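Local coordinates for protein CRISPR-associated endoribonuclease Cas2 2 (Sulfolobus solfataricus, PDB 3EXC) that cuts single-stranded RNA as a magnesium-dependent, homodimeric endoribonuclease of CRISPR adaptive immunity against mobile genetic elements, at residues V8-S13 / K20-L25; K26-E31 / K48-V53. The protein carries 2 engineered substitutions. All coordinates share one frame; numbering follows the deposited sequence.

Contact 1. Residues V8-S13 / K20-L25. With NA (sodium ion), chain C.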
loop_
_atom_site.group_PDB
_atom_site.type_symbol
_atom_site.label_atom_id
_atom_site.label_comp_id
_atom_site.label_asym_id
_atom_site.label_seq_id
_atom_site.Cartn_x
_atom_site.Cartn_y
_atom_site.Cartn_z
ATOM N N VAL A 8 3.385 5.208 -2.338
ATOM C CA VAL A 8 4.550 4.430 -2.025
ATOM C C VAL A 8 4.119 3.546 -0.882
ATOM O O VAL A 8 3.702 4.043 0.171
ATOM C CB VAL A 8 5.648 5.330 -1.515
ATOM C CG1 VAL A 8 6.868 4.505 -1.178
ATOM C CG2 VAL A 8 5.963 6.297 -2.613
ATOM N N VAL A 9 4.230 2.252 -1.074
ATOM C CA VAL A 9 3.915 1.277 -0.089
ATOM C C VAL A 9 5.191 0.489 0.195
ATOM O O VAL A 9 5.833 -0.069 -0.702
ATOM C CB VAL A 9 2.811 0.321 -0.671
ATOM C CG1 VAL A 9 2.391 -0.749 0.329
ATOM C CG2 VAL A 9 1.580 1.155 -1.033
ATOM N N TYR A 10 5.549 0.334 1.456
ATOM C CA TYR A 10 6.807 -0.384 1.753
ATOM C C TYR A 10 6.707 -1.537 2.813
ATOM O O TYR A 10 5.789 -1.603 3.701
ATOM C CB TYR A 10 7.935 0.618 2.064
ATOM C CG TYR A 10 7.602 1.634 3.119
ATOM C CD1 TYR A 10 6.975 2.827 2.790
ATOM C CD2 TYR A 10 7.915 1.408 4.477
ATOM C CE1 TYR A 10 6.627 3.769 3.802
ATOM C CE2 TYR A 10 7.592 2.346 5.478
ATOM C CZ TYR A 10 6.951 3.526 5.106
ATOM O OH TYR A 10 6.622 4.472 6.047
ATOM N N ASP A 11 7.688 -2.433 2.735
ATOM C CA ASP A 11 7.806 -3.577 3.604
ATOM C C ASP A 11 9.321 -3.578 3.903
ATOM O O ASP A 11 10.164 -4.123 3.161
ATOM C CB ASP A 11 7.260 -4.797 2.827
ATOM C CG ASP A 11 7.593 -6.151 3.480
ATOM O OD1 ASP A 11 8.312 -6.172 4.531
ATOM O OD2 ASP A 11 7.157 -7.219 2.899
ATOM N N VAL A 12 9.675 -2.872 4.966
ATOM C CA VAL A 12 11.033 -2.694 5.311
ATOM C C VAL A 12 11.298 -3.404 6.636
ATOM O O VAL A 12 10.774 -2.967 7.652
ATOM C CB VAL A 12 11.360 -1.204 5.455
ATOM C CG1 VAL A 12 12.717 -1.040 6.065
ATOM C CG2 VAL A 12 11.296 -0.522 4.063
ATOM N N SER A 13 12.087 -4.491 6.622
ATOM C CA SER A 13 12.384 -5.259 7.859
ATOM C C SER A 13 13.086 -4.497 8.985
ATOM O O SER A 13 12.544 -4.443 10.079
ATOM C CB SER A 13 13.088 -6.595 7.577
ATOM O OG SER A 13 12.088 -7.547 7.206
ATOM N N LYS A 20 13.813 6.072 8.787
ATOM C CA LYS A 20 14.577 6.873 7.836
ATOM C C LYS A 20 13.769 7.092 6.552
ATOM O O LYS A 20 13.673 8.214 6.058
ATOM C CB LYS A 20 15.846 6.174 7.485
ATOM C CG LYS A 20 16.886 7.083 6.843
ATOM C CD LYS A 20 18.248 6.343 6.652
ATOM C CE LYS A 20 19.401 7.263 6.792
ATOM N NZ LYS A 20 20.679 6.512 6.820
ATOM N N LEU A 21 13.186 6.021 6.016
ATOM C CA LEU A 21 12.372 6.109 4.767
ATOM C C LEU A 21 11.139 6.981 4.968
ATOM O O LEU A 21 10.942 7.899 4.210
ATOM C CB LEU A 21 11.967 4.716 4.267
ATOM C CG LEU A 21 11.185 4.695 2.953
ATOM C CD1 LEU A 21 12.029 5.211 1.818
ATOM C CD2 LEU A 21 10.717 3.275 2.669
ATOM N N ALA A 22 10.378 6.739 6.042
ATOM C CA ALA A 22 9.198 7.560 6.394
ATOM C C ALA A 22 9.617 9.012 6.473
ATOM O O ALA A 22 8.947 9.872 5.911
ATOM C CB ALA A 22 8.563 7.122 7.700
ATOM N N ASN A 23 10.748 9.276 7.121
ATOM C CA ASN A 23 11.240 10.659 7.283
ATOM C C ASN A 23 11.552 11.297 5.963
ATOM O O ASN A 23 11.234 12.472 5.749
ATOM C CB ASN A 23 12.523 10.741 8.142
ATOM C CG ASN A 23 12.256 10.541 9.620
ATOM O OD1 ASN A 23 11.084 10.459 10.059
ATOM N ND2 ASN A 23 13.328 10.398 10.396
ATOM N N ASN A 24 12.215 10.530 5.096
ATOM C CA ASN A 24 12.552 11.038 3.762
ATOM C C ASN A 24 11.413 11.222 2.782
ATOM O O ASN A 24 11.369 12.199 2.031
ATOM C CB ASN A 24 13.663 10.232 3.165
ATOM C CG ASN A 24 15.010 10.695 3.692
ATOM O OD1 ASN A 24 15.505 10.189 4.728
ATOM N ND2 ASN A 24 15.568 11.735 3.037
ATOM N N LEU A 25 10.490 10.289 2.793
ATOM C CA LEU A 25 9.214 10.480 2.077
ATOM C C LEU A 25 8.459 11.777 2.532
ATOM O O LEU A 25 7.945 12.479 1.686
ATOM C CB LEU A 25 8.334 9.195 2.189
ATOM C CG LEU A 25 8.899 7.851 1.710
ATOM C CD1 LEU A 25 7.878 6.727 1.958
ATOM C CD2 LEU A 25 9.220 7.958 0.241
HETATM NA NA NA C . 3.686 -3.448 3.404
HETATM O O HOH W 1 1.674 -1.504 3.729
HETATM O O HOH W 2 4.399 -3.319 6.028
#
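Tyr10 O binds a sodium ion at 2.8 Å, while the ring of the same residue packs against Leu21 of helix 15-27. Two waters and Gln34 OE1 of the second subunit complete the modelled sodium site, so the ion joins the two chains. With chi1 at 52°, Tyr10 CG stands between the backbone N and the carbonyl carbon, and the ring comes to lie against Leu21 and beside Leu25. Leu21 CD2 sits over one ring face, 3.8 Å from the ring centroid and 21° off the ring normal. This is a CH-pi contact, displaced toward the CG end of the ring. Leu25 CD1 approaches the same ring obliquely, 3.7 Å from Tyr10 CE1. The hydroxyl end lies against Ala22, with Tyr10 OH 3.7 Å from Ala22 CB. This one side chain thus meets three helix residues, Leu21, Ala22 and Leu25. Val8 and Leu25 meet tip to tip, with Val8 CG1 4.0 Å from Leu25 CD1. At the other end of the contact, Val12 CG2 lies 4.1 Å from Leu21 CD2, so this one methyl serves both Tyr10 and Val12. All six touching residues are buried, and the contact is almost wholly apolar; the Tyr10 hydroxyl is the polar side-chain atom in it. Asp11, the predicted catalytic magnesium ligand, takes no part in the helix packing, and its OD2 accepts a hydrogen bond from Arg35 N of the second subunit. Strand 5-11 and helix 15-27 run nearly antiparallel here, as in the first beta-alpha unit of a ferredoxin-like fold. The strand is inside the sheet, between strands 37-41 and 64-70. Phe38 of strand 37-41 also touches Tyr10, Ala22 and Leu25, and helix 47-57 packs against Leu21 and Leu25.

Contact 2. Residues K26-E31 / K48-V53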
loop_
_atom_site.group_PDB
_atom_site.type_symbol
_atom_site.label_atom_id
_atom_site.label_comp_id
_atom_site.label_asym_id
_atom_site.label_seq_id
_atom_site.Cartn_x
_atom_site.Cartn_y
_atom_site.Cartn_z
ATOM N N LYS A 26 8.391 12.099 3.833
ATOM C CA LYS A 26 7.761 13.362 4.237
ATOM C C LYS A 26 8.565 14.512 3.612
ATOM O O LYS A 26 7.989 15.436 3.036
ATOM C CB LYS A 26 7.733 13.574 5.758
ATOM C CG LYS A 26 6.812 12.643 6.495
ATOM C CD LYS A 26 6.989 12.869 8.028
ATOM C CE LYS A 26 6.958 11.531 8.898
ATOM N NZ LYS A 26 5.605 10.874 9.189
ATOM N N LYS A 27 9.901 14.444 3.694
ATOM C CA LYS A 27 10.733 15.546 3.215
ATOM C C LYS A 27 10.471 15.856 1.754
ATOM O O LYS A 27 10.476 17.026 1.377
ATOM C CB LYS A 27 12.232 15.290 3.430
ATOM C CG LYS A 27 12.729 15.424 4.881
ATOM C CD LYS A 27 14.257 15.097 5.001
ATOM C CE LYS A 27 15.015 15.283 3.668
ATOM N NZ LYS A 27 16.410 15.846 3.854
ATOM N N LEU A 28 10.237 14.823 0.941
ATOM C CA LEU A 28 9.964 15.027 -0.489
ATOM C C LEU A 28 8.526 15.500 -0.712
ATOM O O LEU A 28 8.038 15.451 -1.870
ATOM C CB LEU A 28 10.183 13.732 -1.310
ATOM C CG LEU A 28 11.491 12.939 -1.257
ATOM C CD1 LEU A 28 11.486 11.882 -2.300
ATOM C CD2 LEU A 28 12.659 13.823 -1.478
ATOM N N GLY A 29 7.821 15.829 0.387
ATOM C CA GLY A 29 6.383 16.197 0.356
ATOM C C GLY A 29 5.283 15.116 0.269
ATOM O O GLY A 29 4.095 15.439 0.089
ATOM N N LEU A 30 5.603 13.837 0.401
ATOM C CA LEU A 30 4.499 12.849 0.453
ATOM C C LEU A 30 3.863 12.867 1.832
ATOM O O LEU A 30 4.504 13.277 2.774
ATOM C CB LEU A 30 4.983 11.441 0.224
ATOM C CG LEU A 30 5.799 11.068 -0.980
ATOM C CD1 LEU A 30 5.117 9.911 -1.643
ATOM C CD2 LEU A 30 5.789 12.128 -1.923
ATOM N N GLU A 31 2.636 12.365 1.959
ATOM C CA GLU A 31 1.921 12.385 3.213
ATOM C C GLU A 31 1.621 10.999 3.680
ATOM O O GLU A 31 1.158 10.169 2.886
ATOM C CB GLU A 31 0.633 13.196 3.055
ATOM C CG GLU A 31 0.962 14.702 3.228
ATOM C CD GLU A 31 -0.253 15.579 3.114
ATOM O OE1 GLU A 31 -1.397 15.094 3.383
ATOM O OE2 GLU A 31 -0.069 16.765 2.755
ATOM N N LYS A 48 12.782 10.618 -10.344
ATOM C CA LYS A 48 14.112 10.024 -10.338
ATOM C C LYS A 48 14.751 10.108 -8.951
ATOM O O LYS A 48 15.436 9.168 -8.526
ATOM C CB LYS A 48 14.974 10.691 -11.399
ATOM C CG LYS A 48 16.076 9.796 -11.947
ATOM C CD LYS A 48 15.585 8.419 -12.521
ATOM C CE LYS A 48 16.788 7.673 -13.167
ATOM N NZ LYS A 48 17.706 8.668 -13.895
ATOM N N ASP A 49 14.480 11.214 -8.247
ATOM C CA ASP A 49 14.921 11.385 -6.866
ATOM C C ASP A 49 14.248 10.488 -5.868
ATOM O O ASP A 49 14.916 9.996 -4.956
ATOM C CB ASP A 49 14.791 12.820 -6.411
ATOM C CG ASP A 49 15.953 13.634 -6.855
ATOM O OD1 ASP A 49 16.078 14.783 -6.397
ATOM O OD2 ASP A 49 16.771 13.116 -7.664
ATOM N N LEU A 50 12.930 10.302 -6.039
ATOM C CA LEU A 50 12.148 9.349 -5.265
ATOM C C LEU A 50 12.748 7.929 -5.332
ATOM O O LEU A 50 13.014 7.306 -4.305
ATOM C CB LEU A 50 10.670 9.340 -5.693
ATOM C CG LEU A 50 9.784 8.364 -4.948
ATOM C CD1 LEU A 50 9.829 8.736 -3.509
ATOM C CD2 LEU A 50 8.347 8.455 -5.458
ATOM N N VAL A 51 12.982 7.431 -6.532
ATOM C CA VAL A 51 13.530 6.112 -6.676
ATOM C C VAL A 51 14.915 6.029 -6.052
ATOM O O VAL A 51 15.195 5.059 -5.337
ATOM C CB VAL A 51 13.520 5.680 -8.155
ATOM C CG1 VAL A 51 14.268 4.385 -8.375
ATOM C CG2 VAL A 51 12.065 5.544 -8.650
ATOM N N ARG A 52 15.765 7.034 -6.281
ATOM C CA ARG A 52 17.121 7.030 -5.714
ATOM C C ARG A 52 17.013 7.004 -4.184
ATOM O O ARG A 52 17.633 6.191 -3.521
ATOM C CB ARG A 52 17.945 8.216 -6.224
ATOM C CG ARG A 52 19.358 7.858 -6.781
ATOM C CD ARG A 52 20.448 8.923 -6.431
ATOM N NE ARG A 52 19.956 10.282 -6.022
ATOM C CZ ARG A 52 20.743 11.373 -5.843
ATOM N NH1 ARG A 52 20.192 12.530 -5.479
ATOM N NH2 ARG A 52 22.087 11.316 -6.026
ATOM N N VAL A 53 16.174 7.832 -3.596
ATOM C CA VAL A 53 16.008 7.804 -2.145
ATOM C C VAL A 53 15.620 6.444 -1.604
ATOM O O VAL A 53 16.221 5.938 -0.648
ATOM C CB VAL A 53 14.933 8.809 -1.714
ATOM C CG1 VAL A 53 14.291 8.465 -0.314
ATOM C CG2 VAL A 53 15.469 10.225 -1.817
#
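Leu28 and Leu50 bring their CA atoms within 7.7 Å of each other, where helix 15-27 ends beside helix 47-57. Leu28 is the first residue to leave helical geometry. Gly29 follows with a positive phi of 80° and is the C-prime residue of a Schellman motif. Its N bonds to Lys26 O at 2.7 Å, which closes the turn after the last helical residues. Leu28 carries the contact across to the second helix. Its CD1 does the touching. This methyl lies 3.8 Å from Leu50 CD1 and 4.0 Å from Leu50 CA, so it rests against the backbone of the helix as well as the side chain. Val53, one turn later, adds a looser contact through CG2, 4.3 Å from Leu28 CD1. The packing is small and wholly apolar. Leu50 is buried and also touches Leu6 and Ile67 on the sheet, whereas Leu28 and Val53 are partly exposed. The contact lies away from the annotated metal site. It joins the C-terminal end of helix 15-27, just past its last turn, to helix 47-57; in the ferredoxin-like fold these two helices lie on one face of the sheet.

The two contacts lie in series along the chain, with centres about 10 Å apart, and both use helix 15-27. Contact 1 seats the helix on strand 5-11, and contact 2 joins its C-terminal end to helix 47-57. Leu25 and Leu30 bridge them. Leu25 O probably accepts a hydrogen bond from Leu30 N, the other bond of the Schellman motif. Leu25 CD2 packs on Leu50 CD1, and Leu30 CD1 on Val8 CG2. Together they are neighbouring parts of the apolar layer between the sheet and its two helices. The sodium ion lies on the side of strand 5-11 away from the helix, near Asp11, where the second subunit also binds it; Val51 packs on Ile79 of that subunit.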